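Long-range contacts in 1,3,6,8-tetrahydroxynaphthalene synthase (Streptomyces coelicolor, PDB 1U0M), which condenses five malonyl-CoA units into a linear pentaketide and cyclises it to 1,3,6,8-tetrahydroxynaphthalene, a precursor of melanin and naphthoquinone metabolites: residues A[304-309]-A[319-323]; A[171-177]-A[196-202]; A[37-42]-A[185-190]. One frame throughout, in Å; residues are numbered along the deposited sequence.

Interaction 1 (A[304-309]-A[319-323])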
ATOM      1  N   ALA A 304      -4.100   1.899  27.629  1.00 49.26           N
ATOM      2  CA  ALA A 304      -3.186   0.942  28.244  1.00 46.07           C
ATOM      3  C   ALA A 304      -2.002   0.641  27.320  1.00 45.80           C
ATOM      4  O   ALA A 304      -0.865   0.483  27.775  1.00 44.19           O
ATOM      5  CB  ALA A 304      -3.927  -0.346  28.572  1.00 47.21           C
ATOM      6  N   THR A 305      -2.270   0.552  26.020  1.00 44.87           N
ATOM      7  CA  THR A 305      -1.213   0.276  25.046  1.00 42.52           C
ATOM      8  C   THR A 305      -0.252   1.455  25.007  1.00 42.66           C
ATOM      9  O   THR A 305       0.968   1.286  24.996  1.00 44.26           O
ATOM     10  CB  THR A 305      -1.788   0.085  23.622  1.00 41.69           C
ATOM     11  OG1 THR A 305      -2.713  -1.006  23.625  1.00 43.21           O
ATOM     12  CG2 THR A 305      -0.673  -0.201  22.615  1.00 39.80           C
ATOM     13  N   LEU A 306      -0.810   2.658  25.001  1.00 42.38           N
ATOM     14  CA  LEU A 306       0.003   3.861  24.930  1.00 42.19           C
ATOM     15  C   LEU A 306       0.842   4.067  26.195  1.00 41.68           C
ATOM     16  O   LEU A 306       1.987   4.520  26.124  1.00 41.35           O
ATOM     17  CB  LEU A 306      -0.902   5.074  24.667  1.00 42.55           C
ATOM     18  CG  LEU A 306      -1.932   4.924  23.533  1.00 42.99           C
ATOM     19  CD1 LEU A 306      -2.756   6.204  23.418  1.00 44.05           C
ATOM     20  CD2 LEU A 306      -1.239   4.629  22.215  1.00 42.92           C
ATOM     21  N   THR A 307       0.272   3.711  27.344  1.00 40.02           N
ATOM     22  CA  THR A 307       0.949   3.863  28.626  1.00 38.29           C
ATOM     23  C   THR A 307       2.147   2.933  28.763  1.00 37.70           C
ATOM     24  O   THR A 307       3.181   3.316  29.327  1.00 37.10           O
ATOM     25  CB  THR A 307      -0.030   3.601  29.808  1.00 39.27           C
ATOM     26  OG1 THR A 307      -1.103   4.549  29.760  1.00 42.73           O
ATOM     27  CG2 THR A 307       0.678   3.753  31.135  1.00 36.87           C
ATOM     28  N   GLU A 308       2.006   1.722  28.232  1.00 36.37           N
ATOM     29  CA  GLU A 308       3.055   0.709  28.308  1.00 39.35           C
ATOM     30  C   GLU A 308       3.932   0.555  27.053  1.00 39.45           C
ATOM     31  O   GLU A 308       5.098   0.170  27.147  1.00 42.67           O
ATOM     32  CB  GLU A 308       2.428  -0.652  28.660  1.00 39.10           C
ATOM     33  CG  GLU A 308       3.417  -1.801  28.632  1.00 42.88           C
ATOM     34  CD  GLU A 308       2.806  -3.155  28.976  1.00 43.52           C
ATOM     35  OE1 GLU A 308       1.712  -3.485  28.463  1.00 42.13           O
ATOM     36  OE2 GLU A 308       3.446  -3.900  29.748  1.00 43.65           O
ATOM     37  N   TYR A 309       3.385   0.857  25.885  1.00 37.84           N
ATOM     38  CA  TYR A 309       4.139   0.694  24.649  1.00 38.05           C
ATOM     39  C   TYR A 309       4.373   2.012  23.926  1.00 38.24           C
ATOM     40  O   TYR A 309       5.321   2.153  23.154  1.00 39.68           O
ATOM     41  CB  TYR A 309       3.389  -0.273  23.717  1.00 39.42           C
ATOM     42  CG  TYR A 309       3.265  -1.693  24.241  1.00 39.05           C
ATOM     43  CD1 TYR A 309       2.303  -2.566  23.729  1.00 41.03           C
ATOM     44  CD2 TYR A 309       4.123  -2.172  25.231  1.00 41.10           C
ATOM     45  CE1 TYR A 309       2.200  -3.883  24.189  1.00 40.38           C
ATOM     46  CE2 TYR A 309       4.034  -3.481  25.699  1.00 38.79           C
ATOM     47  CZ  TYR A 309       3.072  -4.331  25.175  1.00 41.25           C
ATOM     48  OH  TYR A 309       2.992  -5.627  25.631  1.00 41.19           O
ATOM     49  N   ASP A 319      -3.336  -4.252  19.605  1.00 49.17           N
ATOM     50  CA  ASP A 319      -2.866  -4.507  20.958  1.00 49.04           C
ATOM     51  C   ASP A 319      -3.947  -4.180  21.985  1.00 50.77           C
ATOM     52  O   ASP A 319      -4.000  -4.793  23.049  1.00 50.49           O
ATOM     53  CB  ASP A 319      -1.607  -3.698  21.240  1.00 46.94           C
ATOM     54  CG  ASP A 319      -1.076  -3.924  22.633  1.00 47.65           C
ATOM     55  OD1 ASP A 319      -1.523  -3.228  23.568  1.00 42.33           O
ATOM     56  OD2 ASP A 319      -0.211  -4.814  22.792  1.00 49.08           O
ATOM     57  N   ALA A 320      -4.799  -3.208  21.672  1.00 53.21           N
ATOM     58  CA  ALA A 320      -5.879  -2.836  22.578  1.00 56.34           C
ATOM     59  C   ALA A 320      -6.786  -4.052  22.664  1.00 57.95           C
ATOM     60  O   ALA A 320      -7.170  -4.473  23.752  1.00 58.73           O
ATOM     61  CB  ALA A 320      -6.648  -1.641  22.037  1.00 54.63           C
ATOM     62  N   LEU A 321      -7.117  -4.618  21.507  1.00 59.53           N
ATOM     63  CA  LEU A 321      -7.950  -5.809  21.461  1.00 60.03           C
ATOM     64  C   LEU A 321      -7.271  -6.893  22.266  1.00 60.26           C
ATOM     65  O   LEU A 321      -7.882  -7.503  23.137  1.00 63.32           O
ATOM     66  CB  LEU A 321      -8.125  -6.309  20.031  1.00 60.07           C
ATOM     67  CG  LEU A 321      -9.371  -5.872  19.269  1.00 60.68           C
ATOM     68  CD1 LEU A 321      -9.386  -6.566  17.916  1.00 59.90           C
ATOM     69  CD2 LEU A 321     -10.622  -6.229  20.060  1.00 59.24           C
ATOM     70  N   ARG A 322      -5.999  -7.131  21.972  1.00 59.41           N
ATOM     71  CA  ARG A 322      -5.250  -8.153  22.680  1.00 59.80           C
ATOM     72  C   ARG A 322      -5.423  -7.996  24.192  1.00 61.34           C
ATOM     73  O   ARG A 322      -5.454  -8.984  24.926  1.00 61.82           O
ATOM     74  CB  ARG A 322      -3.766  -8.082  22.294  1.00 59.19           C
ATOM     75  CG  ARG A 322      -2.912  -9.227  22.831  1.00 59.38           C
ATOM     76  CD  ARG A 322      -2.348  -8.897  24.201  1.00 61.69           C
ATOM     77  NE  ARG A 322      -1.230  -7.960  24.115  1.00 63.54           N
ATOM     78  CZ  ARG A 322      -0.906  -7.086  25.065  1.00 63.83           C
ATOM     79  NH1 ARG A 322      -1.615  -7.014  26.182  1.00 65.08           N
ATOM     80  NH2 ARG A 322       0.131  -6.283  24.899  1.00 64.99           N
ATOM     81  N   ARG A 323      -5.546  -6.757  24.659  1.00 61.79           N
ATOM     82  CA  ARG A 323      -5.716  -6.508  26.086  1.00 63.08           C
ATOM     83  C   ARG A 323      -7.161  -6.724  26.520  1.00 65.41           C
ATOM     84  O   ARG A 323      -7.438  -6.966  27.698  1.00 66.18           O
ATOM     85  CB  ARG A 323      -5.277  -5.085  26.435  1.00 60.55           C
ATOM     86  CG  ARG A 323      -3.779  -4.865  26.357  1.00 55.90           C
ATOM     87  CD  ARG A 323      -3.444  -3.389  26.394  1.00 52.50           C
ATOM     88  NE  ARG A 323      -2.055  -3.150  26.022  1.00 49.93           N
ATOM     89  CZ  ARG A 323      -1.036  -3.183  26.870  1.00 50.64           C
ATOM     90  NH1 ARG A 323      -1.247  -3.438  28.154  1.00 48.10           N
ATOM     91  NH2 ARG A 323       0.198  -2.970  26.434  1.00 50.30           N
TER
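Arg323 reaches across from helix 315-326 to Glu308 near the end of helix 300-308, and its guanidinium meets the carboxylate end-on. Both terminal nitrogens converge on one oxygen. NH2 of Arg323 lies 2.6 Å from OE1 of Glu308, on the anti lone pair, while NH1 gives a longer, more bent bond to the same atom. That oxygen sits close to the guanidinium plane, but the carboxylate as a whole is turned 54° from it, and the bonds found go to OE1 alone. A chi1 of 174° and an extended chain beyond CG carry the Glu308 carboxylate to the arginine's outer edge.

The other edge of the same guanidinium is held within its own helix: NE of Arg323 donates to OD1 of Asp319 at 2.5 Å. OD1 also accepts the hydroxyl OG1 of Thr305, across the contact at 2.5 Å, on its anti side, whereas NE comes from the syn side, somewhat out of the carboxylate plane. Two donors therefore grip a single buried carboxylate oxygen.

These helices, 108° apart in direction over the short segments, follow one another in the C-terminal part of the thiolase fold. Glu308, Asp319, Arg322 and Arg323 form a salt-bridge network between them, in which NH2 of Arg322 pairs with OD2 of Asp319 at 2.6 Å.

The Tyr309 ring meets both arginines and Asp319. Over one face, towards the rim, lies NH2 of Arg323, an off-centre cation-pi contact with CZ of Arg323 4.7 Å from the centroid of the Tyr309 ring. OD2 of Asp319 lies instead at the ring edge, in its plane. One face of the Arg323 guanidinium is covered by the backbone O of Ala304 and N of Thr305; NH2 of Arg322 lies over the opposite face.

Interaction 2 (A[171-177]-A[196-202])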
ATOM      1  N   VAL A 171      -1.130  -8.279   9.537  1.00 45.13           N
ATOM      2  CA  VAL A 171       0.162  -8.108  10.192  1.00 43.44           C
ATOM      3  C   VAL A 171       0.533  -6.641  10.235  1.00 42.01           C
ATOM      4  O   VAL A 171       0.548  -5.968   9.213  1.00 42.62           O
ATOM      5  CB  VAL A 171       1.293  -8.847   9.465  1.00 42.92           C
ATOM      6  CG1 VAL A 171       2.607  -8.589  10.178  1.00 41.07           C
ATOM      7  CG2 VAL A 171       0.999 -10.332   9.417  1.00 44.29           C
ATOM      8  N   ALA A 172       0.818  -6.151  11.434  1.00 41.89           N
ATOM      9  CA  ALA A 172       1.219  -4.768  11.624  1.00 38.46           C
ATOM     10  C   ALA A 172       2.653  -4.775  12.161  1.00 38.90           C
ATOM     11  O   ALA A 172       2.942  -5.388  13.181  1.00 40.41           O
ATOM     12  CB  ALA A 172       0.278  -4.090  12.607  1.00 39.61           C
ATOM     13  N   CYS A 173       3.555  -4.101  11.466  1.00 37.75           N
ATOM     14  CA  CYS A 173       4.949  -4.046  11.892  1.00 37.99           C
ATOM     15  C   CYS A 173       5.378  -2.590  11.935  1.00 35.26           C
ATOM     16  O   CYS A 173       5.463  -1.938  10.901  1.00 35.25           O
ATOM     17  CB  CYS A 173       5.825  -4.828  10.910  1.00 37.52           C
ATOM     18  SG  CYS A 173       7.520  -5.047  11.450  1.00 41.05           S
ATOM     19  N   GLU A 174       5.653  -2.079  13.127  1.00 33.90           N
ATOM     20  CA  GLU A 174       6.034  -0.683  13.259  1.00 32.91           C
ATOM     21  C   GLU A 174       7.263  -0.435  14.130  1.00 32.79           C
ATOM     22  O   GLU A 174       7.256  -0.686  15.338  1.00 33.50           O
ATOM     23  CB  GLU A 174       4.834   0.115  13.787  1.00 34.35           C
ATOM     24  CG  GLU A 174       3.566  -0.047  12.940  1.00 33.00           C
ATOM     25  CD  GLU A 174       3.621   0.726  11.618  1.00 37.88           C
ATOM     26  OE1 GLU A 174       4.743   1.054  11.170  1.00 35.25           O
ATOM     27  OE2 GLU A 174       2.546   1.002  11.025  1.00 34.20           O
ATOM     28  N   PHE A 175       8.321   0.069  13.499  1.00 32.52           N
ATOM     29  CA  PHE A 175       9.572   0.386  14.183  1.00 30.16           C
ATOM     30  C   PHE A 175       9.734   1.904  14.096  1.00 29.29           C
ATOM     31  O   PHE A 175      10.627   2.412  13.393  1.00 25.80           O
ATOM     32  CB  PHE A 175      10.740  -0.302  13.466  1.00 31.47           C
ATOM     33  CG  PHE A 175      10.653  -1.809  13.440  1.00 31.53           C
ATOM     34  CD1 PHE A 175      11.130  -2.523  12.340  1.00 33.61           C
ATOM     35  CD2 PHE A 175      10.134  -2.517  14.524  1.00 35.37           C
ATOM     36  CE1 PHE A 175      11.095  -3.922  12.315  1.00 34.91           C
ATOM     37  CE2 PHE A 175      10.093  -3.922  14.513  1.00 36.37           C
ATOM     38  CZ  PHE A 175      10.576  -4.623  13.405  1.00 34.15           C
ATOM     39  N   CYS A 176       8.896   2.626  14.837  1.00 26.60           N
ATOM     40  CA  CYS A 176       8.903   4.092  14.779  1.00 26.16           C
ATOM     41  C   CYS A 176      10.240   4.707  15.166  1.00 24.96           C
ATOM     42  O   CYS A 176      10.568   5.794  14.720  1.00 22.62           O
ATOM     43  CB  CYS A 176       7.777   4.683  15.649  1.00 27.93           C
ATOM     44  SG  CYS A 176       6.095   4.123  15.216  1.00 28.96           S
ATOM     45  N   SER A 177      11.000   4.011  15.999  1.00 23.41           N
ATOM     46  CA  SER A 177      12.296   4.499  16.421  1.00 25.79           C
ATOM     47  C   SER A 177      13.222   4.675  15.231  1.00 27.61           C
ATOM     48  O   SER A 177      14.175   5.437  15.296  1.00 31.80           O
ATOM     49  CB  SER A 177      12.931   3.524  17.405  1.00 25.48           C
ATOM     50  OG  SER A 177      13.167   2.276  16.786  1.00 26.58           O
ATOM     51  N   PHE A 196       6.082   7.903  20.269  1.00 29.29           N
ATOM     52  CA  PHE A 196       6.070   6.688  19.456  1.00 28.48           C
ATOM     53  C   PHE A 196       7.031   5.604  19.886  1.00 28.68           C
ATOM     54  O   PHE A 196       8.123   5.895  20.355  1.00 30.71           O
ATOM     55  CB  PHE A 196       6.330   7.021  17.994  1.00 26.01           C
ATOM     56  CG  PHE A 196       5.275   7.873  17.374  1.00 26.84           C
ATOM     57  CD1 PHE A 196       5.296   9.255  17.541  1.00 26.93           C
ATOM     58  CD2 PHE A 196       4.236   7.298  16.656  1.00 25.17           C
ATOM     59  CE1 PHE A 196       4.294  10.054  17.003  1.00 28.42           C
ATOM     60  CE2 PHE A 196       3.221   8.088  16.113  1.00 27.21           C
ATOM     61  CZ  PHE A 196       3.247   9.470  16.287  1.00 25.16           C
ATOM     62  N   GLY A 197       6.607   4.354  19.707  1.00 29.43           N
ATOM     63  CA  GLY A 197       7.430   3.204  20.064  1.00 31.19           C
ATOM     64  C   GLY A 197       7.421   2.145  18.969  1.00 32.00           C
ATOM     65  O   GLY A 197       6.849   2.351  17.887  1.00 30.78           O
ATOM     66  N   ASP A 198       8.077   1.016  19.229  1.00 31.82           N
ATOM     67  CA  ASP A 198       8.114  -0.072  18.256  1.00 29.53           C
ATOM     68  C   ASP A 198       7.251  -1.256  18.736  1.00 30.96           C
ATOM     69  O   ASP A 198       7.263  -1.616  19.911  1.00 28.88           O
ATOM     70  CB  ASP A 198       9.547  -0.550  18.020  1.00 27.75           C
ATOM     71  CG  ASP A 198      10.491   0.570  17.589  1.00 24.87           C
ATOM     72  OD1 ASP A 198      10.047   1.634  17.102  1.00 28.04           O
ATOM     73  OD2 ASP A 198      11.700   0.365  17.732  1.00 24.15           O
ATOM     74  N   GLY A 199       6.498  -1.849  17.817  1.00 32.91           N
ATOM     75  CA  GLY A 199       5.635  -2.971  18.166  1.00 32.41           C
ATOM     76  C   GLY A 199       5.173  -3.730  16.935  1.00 33.76           C
ATOM     77  O   GLY A 199       5.120  -3.177  15.837  1.00 32.69           O
ATOM     78  N   ILE A 200       4.836  -5.002  17.122  1.00 35.59           N
ATOM     79  CA  ILE A 200       4.377  -5.853  16.029  1.00 38.07           C
ATOM     80  C   ILE A 200       3.083  -6.587  16.406  1.00 38.59           C
ATOM     81  O   ILE A 200       2.992  -7.206  17.459  1.00 38.29           O
ATOM     82  CB  ILE A 200       5.445  -6.900  15.661  1.00 37.19           C
ATOM     83  CG1 ILE A 200       6.741  -6.197  15.263  1.00 36.97           C
ATOM     84  CG2 ILE A 200       4.937  -7.785  14.515  1.00 39.22           C
ATOM     85  CD1 ILE A 200       7.916  -7.115  15.094  1.00 34.06           C
ATOM     86  N   ALA A 201       2.088  -6.515  15.534  1.00 40.53           N
ATOM     87  CA  ALA A 201       0.818  -7.180  15.785  1.00 43.54           C
ATOM     88  C   ALA A 201       0.385  -8.003  14.583  1.00 44.83           C
ATOM     89  O   ALA A 201       0.622  -7.617  13.433  1.00 43.86           O
ATOM     90  CB  ALA A 201      -0.248  -6.154  16.124  1.00 43.60           C
ATOM     91  N   ALA A 202      -0.259  -9.134  14.865  1.00 47.21           N
ATOM     92  CA  ALA A 202      -0.754 -10.055  13.843  1.00 48.51           C
ATOM     93  C   ALA A 202      -2.058 -10.658  14.343  1.00 50.03           C
ATOM     94  O   ALA A 202      -2.116 -11.210  15.442  1.00 51.21           O
ATOM     95  CB  ALA A 202       0.268 -11.159  13.586  1.00 46.69           C
TER
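Ala172 and Ala201 pair through both backbone groups, N of Ala172 donating to O of Ala201 in a very short bond and N of Ala201 returning one of 2.7 Å to O of Ala172. Glu174 and Gly199 repeat this reciprocal exchange, N of Gly199 lying 2.8 Å from O of Glu174. The strands are antiparallel neighbours in the mixed central sheet of the thiolase fold, their N-to-C directions 175° apart over the short segments. Between the bonded pairs, CA of Ile200 approaches O of Ala172 in a CA-H...O contact.

Beyond the Glu174-Gly199 pair, the Asp198 carboxylate accepts from Ser177. Both oxygens use their syn lone pairs: OD1 accepts the backbone N of Ser177 at 2.8 Å, and OD2 accepts OG of Ser177 at 2.6 Å. The backbone N of Val61 is a second donor to OD2. On the other face, Glu174 bends away at chi2 (-75°), and its carboxylate is satisfied by Ser314, Thr115 and the backbone N of Cys114.

The apolar faces differ. CD1 of Ile200 meets CE2 of Phe175 at 3.9 Å on the side of helix 73-99, while the alanine methyls Ala172 CB and Ala201 CB pack against helix 315-326. At the far end, CB of Cys176 touches CB of Phe196 at 3.6 Å, and the Phe196 side chain lies about 4 Å from the side chain of Cys146, probably the catalytic cysteine. Both buried carboxylates thus have neutral donors, hydroxyls and backbone N-H groups, so their charge is probably spread over several hydrogen bonds.

Interaction 3 (A[37-42]-A[185-190])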
ATOM      1  N   HIS A  37      18.655  19.113  24.204  1.00 42.31           N
ATOM      2  CA  HIS A  37      18.037  20.349  23.725  1.00 41.40           C
ATOM      3  C   HIS A  37      18.066  21.468  24.746  1.00 42.03           C
ATOM      4  O   HIS A  37      17.233  22.367  24.721  1.00 39.72           O
ATOM      5  CB  HIS A  37      16.596  20.096  23.284  1.00 39.00           C
ATOM      6  CG  HIS A  37      16.485  19.131  22.149  1.00 41.82           C
ATOM      7  ND1 HIS A  37      16.457  17.764  22.333  1.00 43.40           N
ATOM      8  CD2 HIS A  37      16.461  19.332  20.811  1.00 41.38           C
ATOM      9  CE1 HIS A  37      16.422  17.166  21.156  1.00 41.71           C
ATOM     10  NE2 HIS A  37      16.425  18.095  20.217  1.00 42.25           N
ATOM     11  N   THR A  38      19.044  21.406  25.638  1.00 45.58           N
ATOM     12  CA  THR A  38      19.197  22.411  26.683  1.00 50.62           C
ATOM     13  C   THR A  38      18.993  23.867  26.238  1.00 50.84           C
ATOM     14  O   THR A  38      18.487  24.692  26.999  1.00 50.98           O
ATOM     15  CB  THR A  38      20.580  22.296  27.351  1.00 52.22           C
ATOM     16  OG1 THR A  38      20.794  23.444  28.178  1.00 57.88           O
ATOM     17  CG2 THR A  38      21.682  22.215  26.310  1.00 51.31           C
ATOM     18  N   ASP A  39      19.374  24.187  25.008  1.00 51.37           N
ATOM     19  CA  ASP A  39      19.229  25.555  24.522  1.00 52.57           C
ATOM     20  C   ASP A  39      17.903  25.835  23.839  1.00 52.16           C
ATOM     21  O   ASP A  39      17.586  26.985  23.550  1.00 53.07           O
ATOM     22  CB  ASP A  39      20.369  25.888  23.565  1.00 55.66           C
ATOM     23  CG  ASP A  39      21.711  25.927  24.259  1.00 58.81           C
ATOM     24  OD1 ASP A  39      22.747  25.879  23.563  1.00 61.19           O
ATOM     25  OD2 ASP A  39      21.731  26.013  25.506  1.00 60.39           O
ATOM     26  N   HIS A  40      17.121  24.791  23.587  1.00 51.28           N
ATOM     27  CA  HIS A  40      15.847  24.982  22.916  1.00 49.96           C
ATOM     28  C   HIS A  40      14.929  25.921  23.689  1.00 50.75           C
ATOM     29  O   HIS A  40      14.564  25.645  24.830  1.00 52.68           O
ATOM     30  CB  HIS A  40      15.138  23.646  22.696  1.00 47.37           C
ATOM     31  CG  HIS A  40      14.003  23.735  21.728  1.00 43.93           C
ATOM     32  ND1 HIS A  40      12.912  24.549  21.937  1.00 42.67           N
ATOM     33  CD2 HIS A  40      13.827  23.177  20.507  1.00 43.99           C
ATOM     34  CE1 HIS A  40      12.115  24.495  20.885  1.00 41.98           C
ATOM     35  NE2 HIS A  40      12.647  23.671  20.002  1.00 43.73           N
ATOM     36  N   PRO A  41      14.538  27.044  23.064  1.00 51.17           N
ATOM     37  CA  PRO A  41      13.659  28.078  23.625  1.00 49.94           C
ATOM     38  C   PRO A  41      12.294  27.589  24.120  1.00 49.04           C
ATOM     39  O   PRO A  41      11.677  28.207  24.986  1.00 47.67           O
ATOM     40  CB  PRO A  41      13.520  29.067  22.472  1.00 51.47           C
ATOM     41  CG  PRO A  41      14.866  28.966  21.796  1.00 53.21           C
ATOM     42  CD  PRO A  41      15.080  27.472  21.759  1.00 50.59           C
ATOM     43  N   GLN A  42      11.811  26.488  23.561  1.00 46.96           N
ATOM     44  CA  GLN A  42      10.518  25.961  23.969  1.00 44.89           C
ATOM     45  C   GLN A  42      10.681  24.664  24.746  1.00 41.46           C
ATOM     46  O   GLN A  42       9.734  23.889  24.884  1.00 38.06           O
ATOM     47  CB  GLN A  42       9.649  25.728  22.739  1.00 48.25           C
ATOM     48  CG  GLN A  42       9.283  27.000  22.000  1.00 52.43           C
ATOM     49  CD  GLN A  42       7.831  27.352  22.189  1.00 54.34           C
ATOM     50  OE1 GLN A  42       6.951  26.781  21.543  1.00 58.91           O
ATOM     51  NE2 GLN A  42       7.561  28.279  23.097  1.00 57.05           N
ATOM     52  N   LEU A 185      13.875  19.804  14.983  1.00 42.36           N
ATOM     53  CA  LEU A 185      13.956  20.534  16.247  1.00 42.43           C
ATOM     54  C   LEU A 185      12.701  21.272  16.700  1.00 42.44           C
ATOM     55  O   LEU A 185      12.745  21.979  17.702  1.00 44.29           O
ATOM     56  CB  LEU A 185      15.117  21.531  16.196  1.00 42.33           C
ATOM     57  CG  LEU A 185      16.527  20.993  15.942  1.00 43.34           C
ATOM     58  CD1 LEU A 185      17.482  22.174  15.840  1.00 44.06           C
ATOM     59  CD2 LEU A 185      16.960  20.035  17.067  1.00 42.40           C
ATOM     60  N   GLY A 186      11.594  21.137  15.975  1.00 42.50           N
ATOM     61  CA  GLY A 186      10.368  21.803  16.399  1.00 40.55           C
ATOM     62  C   GLY A 186       9.755  21.087  17.601  1.00 41.43           C
ATOM     63  O   GLY A 186       9.958  19.881  17.756  1.00 40.43           O
ATOM     64  N   VAL A 187       9.005  21.804  18.447  1.00 40.61           N
ATOM     65  CA  VAL A 187       8.392  21.185  19.626  1.00 41.50           C
ATOM     66  C   VAL A 187       7.491  20.016  19.243  1.00 38.83           C
ATOM     67  O   VAL A 187       7.342  19.078  20.011  1.00 38.73           O
ATOM     68  CB  VAL A 187       7.555  22.200  20.482  1.00 42.57           C
ATOM     69  CG1 VAL A 187       8.425  23.352  20.906  1.00 43.67           C
ATOM     70  CG2 VAL A 187       6.349  22.695  19.702  1.00 42.73           C
ATOM     71  N   GLY A 188       6.874  20.083  18.069  1.00 37.86           N
ATOM     72  CA  GLY A 188       6.035  18.979  17.640  1.00 37.64           C
ATOM     73  C   GLY A 188       6.906  17.729  17.530  1.00 38.09           C
ATOM     74  O   GLY A 188       6.552  16.655  18.021  1.00 37.48           O
ATOM     75  N   SER A 189       8.067  17.877  16.904  1.00 36.97           N
ATOM     76  CA  SER A 189       8.986  16.754  16.730  1.00 34.83           C
ATOM     77  C   SER A 189       9.362  16.202  18.095  1.00 34.64           C
ATOM     78  O   SER A 189       9.252  15.003  18.336  1.00 30.50           O
ATOM     79  CB  SER A 189      10.245  17.207  15.981  1.00 30.29           C
ATOM     80  OG  SER A 189       9.904  17.702  14.703  1.00 32.19           O
ATOM     81  N   LEU A 190       9.814  17.095  18.979  1.00 34.25           N
ATOM     82  CA  LEU A 190      10.187  16.726  20.336  1.00 32.95           C
ATOM     83  C   LEU A 190       9.078  15.924  21.009  1.00 32.61           C
ATOM     84  O   LEU A 190       9.341  14.940  21.698  1.00 33.82           O
ATOM     85  CB  LEU A 190      10.480  17.978  21.144  1.00 37.65           C
ATOM     86  CG  LEU A 190      11.881  18.569  20.983  1.00 37.04           C
ATOM     87  CD1 LEU A 190      12.243  18.744  19.533  1.00 38.06           C
ATOM     88  CD2 LEU A 190      11.917  19.883  21.726  1.00 37.46           C
TER
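The backbone at His37 to His40 forms a type I beta turn, and CA of Gln42 comes within 6.8 Å of CA of Val187. The turn belongs to the loop joining helices 26-37 and 43-52, which meets the N-terminal end of helix 187-195, with Gly186 as N-cap, at the surface of this thiolase-fold subunit.

His40 makes the polar part of the contact. A chi1 of -166° swings its ring away from its own backbone N and over to Leu185, where NE2 donates to O of Leu185 at 2.9 Å, nearly in line with the carbonyl bond although bent at the donor (132°). Its other nitrogen, ND1, accepts the backbone N of Gln42 at 2.8 Å, also in the ring plane, so the two bonds fix the rotation of the imidazole. Leu190 covers one face of this ring through a CH-pi contact, CD2 of Leu190 being 4.3 Å from the centroid of the His40 ring. A leucine in place of His40 would probably leave the carbonyl of Leu185 and the backbone N of Gln42 without these partners.

CB of Gln42 lies beside CG1 of Val187. His37 is met at its edge by Leu185, whose CD2 lies in the ring plane, 3.7 Å from NE2 of His37.

How the interactions relate
Interaction 2 is the core contact, within the central sheet, its centre about 7 Å from that of the chain; interaction 1 is partly buried, and interaction 3 lies at the surface, its centre about 26 Å from that of the chain. Helix 315-326 links the first two: it supplies one side of interaction 1 and covers the alanine face of interaction 2, the centres being about 12 Å apart. Helix 187-195, used by interaction 3, connects the two strands of interaction 2. Chemistry follows place: backbone pairing and carboxylates met by neutral donors in the sheet, a charged network between the helices, and a single histidine bond with apolar contacts at the periphery.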